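Local coordinates for alpha-1,4-endofucoidanase (Mariniflexile fucanivorans, PDB 6DLH), which hydrolyses fucoidan within the chain as a retaining family 107 glycoside hydrolase, and carries calcium-binding immunoglobulin-like domains after its catalytic domain, at residues F281-L286 / T333-V338; D527-W532 / G610-D615; P593-A598 / D663-E668. One frame throughout, in Å; residues are numbered along the deposited sequence.

Contact 1: F281-L286 / T333-V338; sequences FTSATL and TWNDNV. With CA (calcium ion), chain E.
Ala284 and Asn335, with CA atoms 6.7 Å apart, mark the closest approach of two irregular loops: 282-285 runs extended, while 333-338 folds into consecutive type I turns, Thr333-Asp336 and Asn335-Val338. Trp334 gives the largest single share of the contact, with Ala284 close behind. Leu286 CD2 makes a CH-pi contact 3.8 Å from the centroid of the Trp334 six-membered ring, 6° off its normal; Asn335 CB lies over the opposite face, and Thr285 O meets CZ3 in the ring plane at 3.3 Å. Ala284 CB packs on Val338 CG2. No direct hydrogen bond crosses; instead one water accepts from Asn335 ND2, donates to Ala284 O and bonds Ser283 OG. The other end of that amide, Asn335 OD1, binds calcium at 2.3 Å beside Asp336 OD1, so metal and water together fix its rotation. Phe327 O, Arg332 O, Asp330 OD1 and a second water complete the site. Loop 281-286 follows strand 266-269, one outer strand of the parallel sheet; 333-338 lies in the loop between helix 307-321, on which Phe281 packs, and strand 341-342, the other outer strand.

Contact 2: D527-W532 / G610-D615; sequences DGTPVW and GILSSD. With CA (calcium ion), chain G.
At the entrance to the middle of three calcium-binding immunoglobulin-like domains, Asp527 to Trp532 run beside Leu612 to Asp615, which lead into the long strand 613-623, their end-to-end directions 29° apart. Gly528 O binds the domain's calcium at 2.4 Å, together with Asp560, Glu562, Asp564, Asp609 and a water. Just before it, Asp527 closes an Asx turn: its OD1 accepts from Thr529 N and, at 2.6 Å, from Thr529 OG1, both approaching over the same face of the carboxylate. Thr529 crosses Leu612 at about a right angle, with OG1 3.6 Å from Leu612 CD1, while its CG2 rests against Ser613 O. Leu612 CD1 also lies against Asp527 O, and Pro530 CD sits 3.3 Å from Leu612 O. Further along, Ser614 OG donates to Pro530 O at 2.6 Å, in the carbonyl plane and on a lone pair; chi1 of 68° sets this OG between its own backbone N and carbonyl carbon. A water that accepts from Trp532 N donates to the same hydroxyl. Trp532 NE1 reaches Ser614 O at 3.1 Å, near the indole plane but 44° above the carbonyl plane, in a distinctly bent bond. The two segments are thus joined by side-chain donors on main-chain oxygens and by a water, with Ser614 both giving and receiving. Asp609, whose OD2 binds calcium and whose OD1 accepts from Ile611 N and Leu612 N, couples the second segment to the metal that holds the first.

Contact 3: P593-A598 / D663-E668; sequences PTAADA and DYYDFE. With CA (calcium ion), chain F.
Ala595 CB is the tightly packed point here, set against both Tyr665 OH and Asp666 O, each at 3.2 Å. The phenol comes in obliquely, with CZ 3.6 Å from that methyl. Chi1 of -165° places Tyr665 CG anti to the backbone N, and the hydroxyl beyond the ring is hydrogen-bonded to His624 ND1 and Val625 N, in the link between two domains. Behind it, Tyr665 CD2 stands over the centre of the Phe667 ring, which also meets His624 edge-to-face. An alanine in place of Tyr665 would probably open a gap beside the Ala595 methyl and deprive His624 ND1 and Val625 N of their hydroxyl partner. The contact joins neighbouring immunoglobulin-like domains: 593-598, a loop with a 3-10 turn between strands 586-590 and 599-608 of one, meets the calcium-binding loop of the next. That turn is held from within, Thr594 N donating almost straight (176°) to Asp597 OD2 at 3.0 Å on its anti lone pair, and Asp597 N bonding back to Thr594 O. On the looser side, exposed Ala596 touches mainly through CB, 3.4 Å from Glu668 O, and no hydrogen bond crosses between the segments anywhere. The Glu668 side chain leaves the contact, bending at chi2 (78°) toward the calcium, which OE1 binds at 2.7 Å alongside Asp666 OD1 at 2.5 Å. These two carboxylate oxygens lie close together, a repulsion that the metal would offset. Gly634 O, Asp670 and Asp715 complete the site.

Overall arrangement
From the N terminus, the chain first builds the catalytic domain, where contact 1 closes a 46-residue excursion containing helix 307-321 between the two outer strands of the parallel sheet. It closes before the others open, and lies about 56 and 64 Å, centre to centre, from contacts 2 and 3, on the opposite side of the chain's centre. Contact 2 closes a 77-residue, strand-rich loop, bringing the lead-in of the middle immunoglobulin-like domain onto its last long strand. Contact 3, closing 64 residues, opens at 593-598, inside that span, and ends at 663-668, beyond it, so the two cross without touching. Contact 2 thus ties one domain to itself, whereas contact 3 bridges it to its successor.

Contact 1: F281-L286 / T333-V338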
loop_
_atom_site.group_PDB
_atom_site.type_symbol
_atom_site.label_atom_id
_atom_site.label_comp_id
_atom_site.label_asym_id
_atom_site.label_seq_id
_atom_site.Cartn_x
_atom_site.Cartn_y
_atom_site.Cartn_z
ATOM N N PHE A 281 2.832 6.912 -28.183
ATOM C CA PHE A 281 2.085 5.860 -27.517
ATOM C C PHE A 281 1.865 4.690 -28.473
ATOM O O PHE A 281 1.375 4.880 -29.587
ATOM C CB PHE A 281 0.751 6.385 -26.979
ATOM C CG PHE A 281 0.835 7.651 -26.160
ATOM C CD1 PHE A 281 1.471 7.663 -24.927
ATOM C CD2 PHE A 281 0.266 8.832 -26.621
ATOM C CE1 PHE A 281 1.552 8.827 -24.179
ATOM C CE2 PHE A 281 0.355 10.000 -25.878
ATOM C CZ PHE A 281 0.985 9.992 -24.648
ATOM N N THR A 282 2.252 3.489 -28.029
ATOM C CA THR A 282 1.826 2.249 -28.660
ATOM C C THR A 282 0.304 2.279 -28.836
ATOM O O THR A 282 -0.422 2.731 -27.952
ATOM C CB THR A 282 2.326 1.040 -27.856
ATOM O OG1 THR A 282 3.745 1.002 -28.002
ATOM C CG2 THR A 282 1.752 -0.279 -28.330
ATOM N N SER A 283 -0.162 1.820 -30.002
ATOM C CA SER A 283 -1.558 1.926 -30.399
ATOM C C SER A 283 -2.485 1.242 -29.393
ATOM O O SER A 283 -2.128 0.241 -28.775
ATOM C CB SER A 283 -1.756 1.367 -31.783
ATOM O OG SER A 283 -2.936 1.902 -32.359
ATOM N N ALA A 284 -3.689 1.799 -29.244
ATOM C CA ALA A 284 -4.692 1.262 -28.340
ATOM C C ALA A 284 -5.121 -0.137 -28.786
ATOM O O ALA A 284 -5.361 -0.374 -29.971
ATOM C CB ALA A 284 -5.876 2.198 -28.301
ATOM N N THR A 285 -5.213 -1.062 -27.819
ATOM C CA THR A 285 -5.964 -2.286 -28.029
ATOM C C THR A 285 -7.447 -1.936 -27.974
ATOM O O THR A 285 -7.806 -0.771 -27.808
ATOM C CB THR A 285 -5.621 -3.368 -26.999
ATOM O OG1 THR A 285 -6.061 -2.916 -25.717
ATOM C CG2 THR A 285 -4.155 -3.740 -26.981
ATOM N N LEU A 286 -8.306 -2.953 -28.109
ATOM C CA LEU A 286 -9.742 -2.739 -28.039
ATOM C C LEU A 286 -10.161 -2.468 -26.592
ATOM O O LEU A 286 -11.321 -2.157 -26.333
ATOM C CB LEU A 286 -10.462 -3.964 -28.616
ATOM C CG LEU A 286 -10.349 -4.157 -30.131
ATOM C CD1 LEU A 286 -10.594 -5.608 -30.513
ATOM C CD2 LEU A 286 -11.295 -3.233 -30.887
ATOM N N THR A 333 -11.506 4.419 -36.333
ATOM C CA THR A 333 -12.396 5.396 -35.716
ATOM C C THR A 333 -12.661 5.045 -34.252
ATOM O O THR A 333 -12.967 5.916 -33.440
ATOM C CB THR A 333 -13.761 5.468 -36.416
ATOM O OG1 THR A 333 -14.342 4.161 -36.383
ATOM C CG2 THR A 333 -13.686 5.994 -37.834
ATOM N N TRP A 334 -12.558 3.758 -33.925
ATOM C CA TRP A 334 -13.080 3.257 -32.666
ATOM C C TRP A 334 -12.216 3.693 -31.480
ATOM O O TRP A 334 -12.647 3.568 -30.335
ATOM C CB TRP A 334 -13.239 1.733 -32.731
ATOM C CG TRP A 334 -12.015 1.013 -33.205
ATOM C CD1 TRP A 334 -11.739 0.619 -34.481
ATOM C CD2 TRP A 334 -10.893 0.596 -32.402
ATOM N NE1 TRP A 334 -10.531 -0.026 -34.528
ATOM C CE2 TRP A 334 -9.986 -0.053 -33.270
ATOM C CE3 TRP A 334 -10.567 0.698 -31.042
ATOM C CZ2 TRP A 334 -8.777 -0.586 -32.818
ATOM C CZ3 TRP A 334 -9.375 0.169 -30.599
ATOM C CH2 TRP A 334 -8.495 -0.467 -31.476
ATOM N N ASN A 335 -11.006 4.201 -31.759
ATOM C CA ASN A 335 -10.037 4.513 -30.719
ATOM C C ASN A 335 -9.929 6.022 -30.514
ATOM O O ASN A 335 -8.962 6.497 -29.922
ATOM C CB ASN A 335 -8.672 3.867 -30.993
ATOM C CG ASN A 335 -7.957 4.382 -32.227
ATOM O OD1 ASN A 335 -8.315 5.412 -32.799
ATOM N ND2 ASN A 335 -6.929 3.668 -32.649
ATOM N N ASP A 336 -10.938 6.764 -30.978
ATOM C CA ASP A 336 -10.830 8.208 -31.108
ATOM C C ASP A 336 -11.077 8.919 -29.782
ATOM O O ASP A 336 -10.868 10.128 -29.697
ATOM C CB ASP A 336 -11.746 8.747 -32.209
ATOM C CG ASP A 336 -11.137 8.707 -33.600
ATOM O OD1 ASP A 336 -10.062 8.077 -33.774
ATOM O OD2 ASP A 336 -11.737 9.316 -34.502
ATOM N N ASN A 337 -11.530 8.186 -28.760
ATOM C CA ASN A 337 -11.789 8.803 -27.468
ATOM C C ASN A 337 -10.772 8.344 -26.425
ATOM O O ASN A 337 -10.831 8.797 -25.286
ATOM C CB ASN A 337 -13.221 8.584 -26.972
ATOM C CG ASN A 337 -14.256 9.216 -27.874
ATOM O OD1 ASN A 337 -15.180 8.538 -28.320
ATOM N ND2 ASN A 337 -14.103 10.501 -28.154
ATOM N N VAL A 338 -9.849 7.458 -26.821
ATOM C CA VAL A 338 -8.770 7.017 -25.949
ATOM C C VAL A 338 -7.955 8.239 -25.506
ATOM O O VAL A 338 -7.596 9.090 -26.312
ATOM C CB VAL A 338 -7.919 5.933 -26.640
ATOM C CG1 VAL A 338 -6.697 5.539 -25.826
ATOM C CG2 VAL A 338 -8.752 4.705 -26.977
HETATM CA CA CA E . -8.333 6.910 -34.507
HETATM O O HOH W 1 -5.645 1.376 -32.025
HETATM O O HOH W 2 -8.212 8.620 -36.238
#

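Contact 2: D527-W532 / G610-D615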
loop_
_atom_site.group_PDB
_atom_site.type_symbol
_atom_site.label_atom_id
_atom_site.label_comp_id
_atom_site.label_asym_id
_atom_site.label_seq_id
_atom_site.Cartn_x
_atom_site.Cartn_y
_atom_site.Cartn_z
ATOM N N ASP A 527 -25.887 7.268 25.228
ATOM C CA ASP A 527 -25.450 8.461 25.941
ATOM C C ASP A 527 -24.234 9.112 25.266
ATOM O O ASP A 527 -23.743 10.137 25.735
ATOM C CB ASP A 527 -25.230 8.166 27.428
ATOM C CG ASP A 527 -24.043 7.259 27.691
ATOM O OD1 ASP A 527 -23.495 6.711 26.714
ATOM O OD2 ASP A 527 -23.666 7.119 28.867
ATOM N N GLY A 528 -23.737 8.501 24.182
ATOM C CA GLY A 528 -22.617 9.045 23.428
ATOM C C GLY A 528 -21.267 8.419 23.787
ATOM O O GLY A 528 -20.252 8.776 23.195
ATOM N N THR A 529 -21.260 7.483 24.745
ATOM C CA THR A 529 -20.033 6.842 25.200
ATOM C C THR A 529 -19.457 5.990 24.069
ATOM O O THR A 529 -20.184 5.224 23.429
ATOM C CB THR A 529 -20.277 6.005 26.466
ATOM O OG1 THR A 529 -20.980 6.785 27.434
ATOM C CG2 THR A 529 -19.010 5.452 27.087
ATOM N N PRO A 530 -18.141 6.107 23.762
ATOM C CA PRO A 530 -17.499 5.202 22.808
ATOM C C PRO A 530 -17.277 3.866 23.513
ATOM O O PRO A 530 -16.964 3.854 24.700
ATOM C CB PRO A 530 -16.183 5.922 22.484
ATOM C CG PRO A 530 -15.866 6.688 23.751
ATOM C CD PRO A 530 -17.215 7.118 24.297
ATOM N N VAL A 531 -17.452 2.760 22.772
ATOM C CA VAL A 531 -17.549 1.426 23.353
ATOM C C VAL A 531 -16.570 0.465 22.677
ATOM O O VAL A 531 -16.330 0.559 21.478
ATOM C CB VAL A 531 -18.989 0.879 23.274
ATOM C CG1 VAL A 531 -19.921 1.537 24.277
ATOM C CG2 VAL A 531 -19.559 0.955 21.867
ATOM N N TRP A 532 -16.044 -0.484 23.462
ATOM C CA TRP A 532 -15.268 -1.603 22.944
ATOM C C TRP A 532 -16.198 -2.724 22.470
ATOM O O TRP A 532 -17.370 -2.759 22.835
ATOM C CB TRP A 532 -14.293 -2.115 24.009
ATOM C CG TRP A 532 -13.207 -1.156 24.388
ATOM C CD1 TRP A 532 -13.221 -0.268 25.424
ATOM C CD2 TRP A 532 -11.920 -1.016 23.761
ATOM N NE1 TRP A 532 -12.039 0.421 25.482
ATOM C CE2 TRP A 532 -11.222 -0.011 24.471
ATOM C CE3 TRP A 532 -11.297 -1.622 22.662
ATOM C CZ2 TRP A 532 -9.933 0.391 24.120
ATOM C CZ3 TRP A 532 -10.023 -1.223 22.319
ATOM C CH2 TRP A 532 -9.353 -0.235 23.040
ATOM N N GLY A 610 -13.080 12.360 23.904
ATOM C CA GLY A 610 -12.817 13.670 24.472
ATOM C C GLY A 610 -13.799 14.090 25.570
ATOM O O GLY A 610 -13.498 15.006 26.327
ATOM N N ILE A 611 -14.976 13.448 25.647
ATOM C CA ILE A 611 -15.974 13.789 26.653
ATOM C C ILE A 611 -16.267 12.566 27.521
ATOM O O ILE A 611 -16.095 12.621 28.738
ATOM C CB ILE A 611 -17.259 14.380 26.027
ATOM C CG1 ILE A 611 -16.990 15.658 25.226
ATOM C CG2 ILE A 611 -18.345 14.590 27.081
ATOM C CD1 ILE A 611 -18.126 16.046 24.282
ATOM N N LEU A 612 -16.739 11.480 26.891
ATOM C CA LEU A 612 -16.996 10.220 27.581
ATOM C C LEU A 612 -16.006 9.162 27.100
ATOM O O LEU A 612 -15.429 9.293 26.017
ATOM C CB LEU A 612 -18.444 9.774 27.330
ATOM C CG LEU A 612 -19.532 10.776 27.716
ATOM C CD1 LEU A 612 -20.886 10.366 27.152
ATOM C CD2 LEU A 612 -19.609 10.949 29.224
ATOM N N SER A 613 -15.831 8.109 27.915
ATOM C CA SER A 613 -14.927 7.011 27.608
ATOM C C SER A 613 -15.410 5.711 28.256
ATOM O O SER A 613 -16.399 5.715 28.984
ATOM C CB SER A 613 -13.522 7.344 28.020
ATOM O OG SER A 613 -13.429 7.490 29.424
ATOM N N SER A 614 -14.708 4.605 27.958
ATOM C CA SER A 614 -14.972 3.287 28.517
ATOM C C SER A 614 -13.728 2.409 28.399
ATOM O O SER A 614 -12.908 2.613 27.510
ATOM C CB SER A 614 -16.182 2.635 27.876
ATOM O OG SER A 614 -15.947 2.306 26.514
ATOM N N ASP A 615 -13.597 1.434 29.302
ATOM C CA ASP A 615 -12.409 0.598 29.365
ATOM C C ASP A 615 -12.738 -0.816 28.890
ATOM O O ASP A 615 -13.905 -1.195 28.782
ATOM C CB ASP A 615 -11.810 0.568 30.776
ATOM C CG ASP A 615 -11.420 1.932 31.323
ATOM O OD1 ASP A 615 -10.848 2.742 30.560
ATOM O OD2 ASP A 615 -11.684 2.174 32.517
HETATM CA CA CA G . -19.660 9.952 21.221
HETATM O O HOH W 3 -16.988 -0.235 26.141
HETATM O O HOH W 4 -20.649 11.854 22.649
#

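Contact 3: P593-A598 / D663-E668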
loop_
_atom_site.group_PDB
_atom_site.type_symbol
_atom_site.label_atom_id
_atom_site.label_comp_id
_atom_site.label_asym_id
_atom_site.label_seq_id
_atom_site.Cartn_x
_atom_site.Cartn_y
_atom_site.Cartn_z
ATOM N N PRO A 593 8.079 -8.801 23.916
ATOM C CA PRO A 593 8.144 -9.428 25.236
ATOM C C PRO A 593 9.459 -10.182 25.426
ATOM O O PRO A 593 10.140 -10.511 24.457
ATOM C CB PRO A 593 6.961 -10.411 25.238
ATOM C CG PRO A 593 6.689 -10.689 23.773
ATOM C CD PRO A 593 7.055 -9.409 23.052
ATOM N N THR A 594 9.806 -10.422 26.692
ATOM C CA THR A 594 10.947 -11.244 27.064
ATOM C C THR A 594 10.407 -12.527 27.689
ATOM O O THR A 594 9.195 -12.659 27.877
ATOM C CB THR A 594 11.879 -10.489 28.027
ATOM O OG1 THR A 594 11.244 -10.398 29.303
ATOM C CG2 THR A 594 12.246 -9.099 27.549
ATOM N N ALA A 595 11.310 -13.454 28.030
ATOM C CA ALA A 595 10.929 -14.687 28.697
ATOM C C ALA A 595 10.236 -14.390 30.030
ATOM O O ALA A 595 9.410 -15.175 30.490
ATOM C CB ALA A 595 12.142 -15.561 28.875
ATOM N N ALA A 596 10.554 -13.234 30.622
ATOM C CA ALA A 596 9.962 -12.783 31.871
ATOM C C ALA A 596 8.472 -12.472 31.708
ATOM O O ALA A 596 7.758 -12.392 32.705
ATOM C CB ALA A 596 10.712 -11.576 32.388
ATOM N N ASP A 597 8.008 -12.283 30.464
ATOM C CA ASP A 597 6.627 -11.887 30.224
ATOM C C ASP A 597 5.756 -13.106 29.916
ATOM O O ASP A 597 4.560 -12.957 29.665
ATOM C CB ASP A 597 6.518 -10.801 29.150
ATOM C CG ASP A 597 7.191 -9.491 29.521
ATOM O OD1 ASP A 597 6.772 -8.877 30.522
ATOM O OD2 ASP A 597 8.133 -9.092 28.802
ATOM N N ALA A 598 6.355 -14.303 29.975
ATOM C CA ALA A 598 5.693 -15.554 29.634
ATOM C C ALA A 598 4.383 -15.719 30.406
ATOM O O ALA A 598 4.272 -15.283 31.554
ATOM C CB ALA A 598 6.626 -16.711 29.887
ATOM N N ASP A 663 20.791 -18.829 20.576
ATOM C CA ASP A 663 21.885 -19.687 21.005
ATOM C C ASP A 663 21.713 -20.107 22.467
ATOM O O ASP A 663 22.189 -21.170 22.860
ATOM C CB ASP A 663 23.240 -19.028 20.731
ATOM C CG ASP A 663 23.436 -18.651 19.270
ATOM O OD1 ASP A 663 23.514 -19.575 18.434
ATOM O OD2 ASP A 663 23.505 -17.436 18.984
ATOM N N TYR A 664 21.023 -19.271 23.254
ATOM C CA TYR A 664 20.915 -19.455 24.692
ATOM C C TYR A 664 19.670 -18.731 25.203
ATOM O O TYR A 664 19.317 -17.661 24.704
ATOM C CB TYR A 664 22.188 -18.972 25.404
ATOM C CG TYR A 664 22.470 -17.494 25.292
ATOM C CD1 TYR A 664 21.879 -16.588 26.159
ATOM C CD2 TYR A 664 23.325 -16.993 24.319
ATOM C CE1 TYR A 664 22.117 -15.226 26.058
ATOM C CE2 TYR A 664 23.579 -15.632 24.206
ATOM C CZ TYR A 664 22.969 -14.745 25.078
ATOM O OH TYR A 664 23.193 -13.399 24.991
ATOM N N TYR A 665 19.038 -19.311 26.229
ATOM C CA TYR A 665 17.749 -18.841 26.708
ATOM C C TYR A 665 17.642 -19.016 28.222
ATOM O O TYR A 665 18.089 -20.020 28.771
ATOM C CB TYR A 665 16.638 -19.623 26.007
ATOM C CG TYR A 665 15.258 -19.027 26.114
ATOM C CD1 TYR A 665 14.997 -17.739 25.672
ATOM C CD2 TYR A 665 14.200 -19.765 26.625
ATOM C CE1 TYR A 665 13.726 -17.192 25.753
ATOM C CE2 TYR A 665 12.920 -19.239 26.702
ATOM C CZ TYR A 665 12.684 -17.948 26.264
ATOM O OH TYR A 665 11.429 -17.420 26.336
ATOM N N ASP A 666 17.011 -18.033 28.877
ATOM C CA ASP A 666 16.714 -18.100 30.298
ATOM C C ASP A 666 15.214 -17.913 30.517
ATOM O O ASP A 666 14.676 -16.839 30.252
ATOM C CB ASP A 666 17.519 -17.063 31.086
ATOM C CG ASP A 666 17.168 -17.050 32.564
ATOM O OD1 ASP A 666 17.464 -18.054 33.246
ATOM O OD2 ASP A 666 16.578 -16.047 33.017
ATOM N N PHE A 667 14.566 -18.947 31.067
ATOM C CA PHE A 667 13.115 -19.011 31.168
ATOM C C PHE A 667 12.539 -17.978 32.137
ATOM O O PHE A 667 11.320 -17.875 32.254
ATOM C CB PHE A 667 12.666 -20.438 31.487
ATOM C CG PHE A 667 12.757 -21.379 30.313
ATOM C CD1 PHE A 667 11.698 -21.512 29.423
ATOM C CD2 PHE A 667 13.908 -22.118 30.079
ATOM C CE1 PHE A 667 11.781 -22.376 28.339
ATOM C CE2 PHE A 667 13.993 -22.976 28.992
ATOM C CZ PHE A 667 12.928 -23.108 28.124
ATOM N N GLU A 668 13.396 -17.199 32.810
ATOM C CA GLU A 668 12.905 -16.184 33.735
ATOM C C GLU A 668 13.299 -14.793 33.246
ATOM O O GLU A 668 12.896 -13.788 33.829
ATOM C CB GLU A 668 13.373 -16.445 35.172
ATOM C CG GLU A 668 12.929 -17.783 35.743
ATOM C CD GLU A 668 13.735 -18.975 35.254
ATOM O OE1 GLU A 668 14.880 -18.768 34.816
ATOM O OE2 GLU A 668 13.215 -20.110 35.303
HETATM CA CA CA F . 17.299 -17.875 35.755
#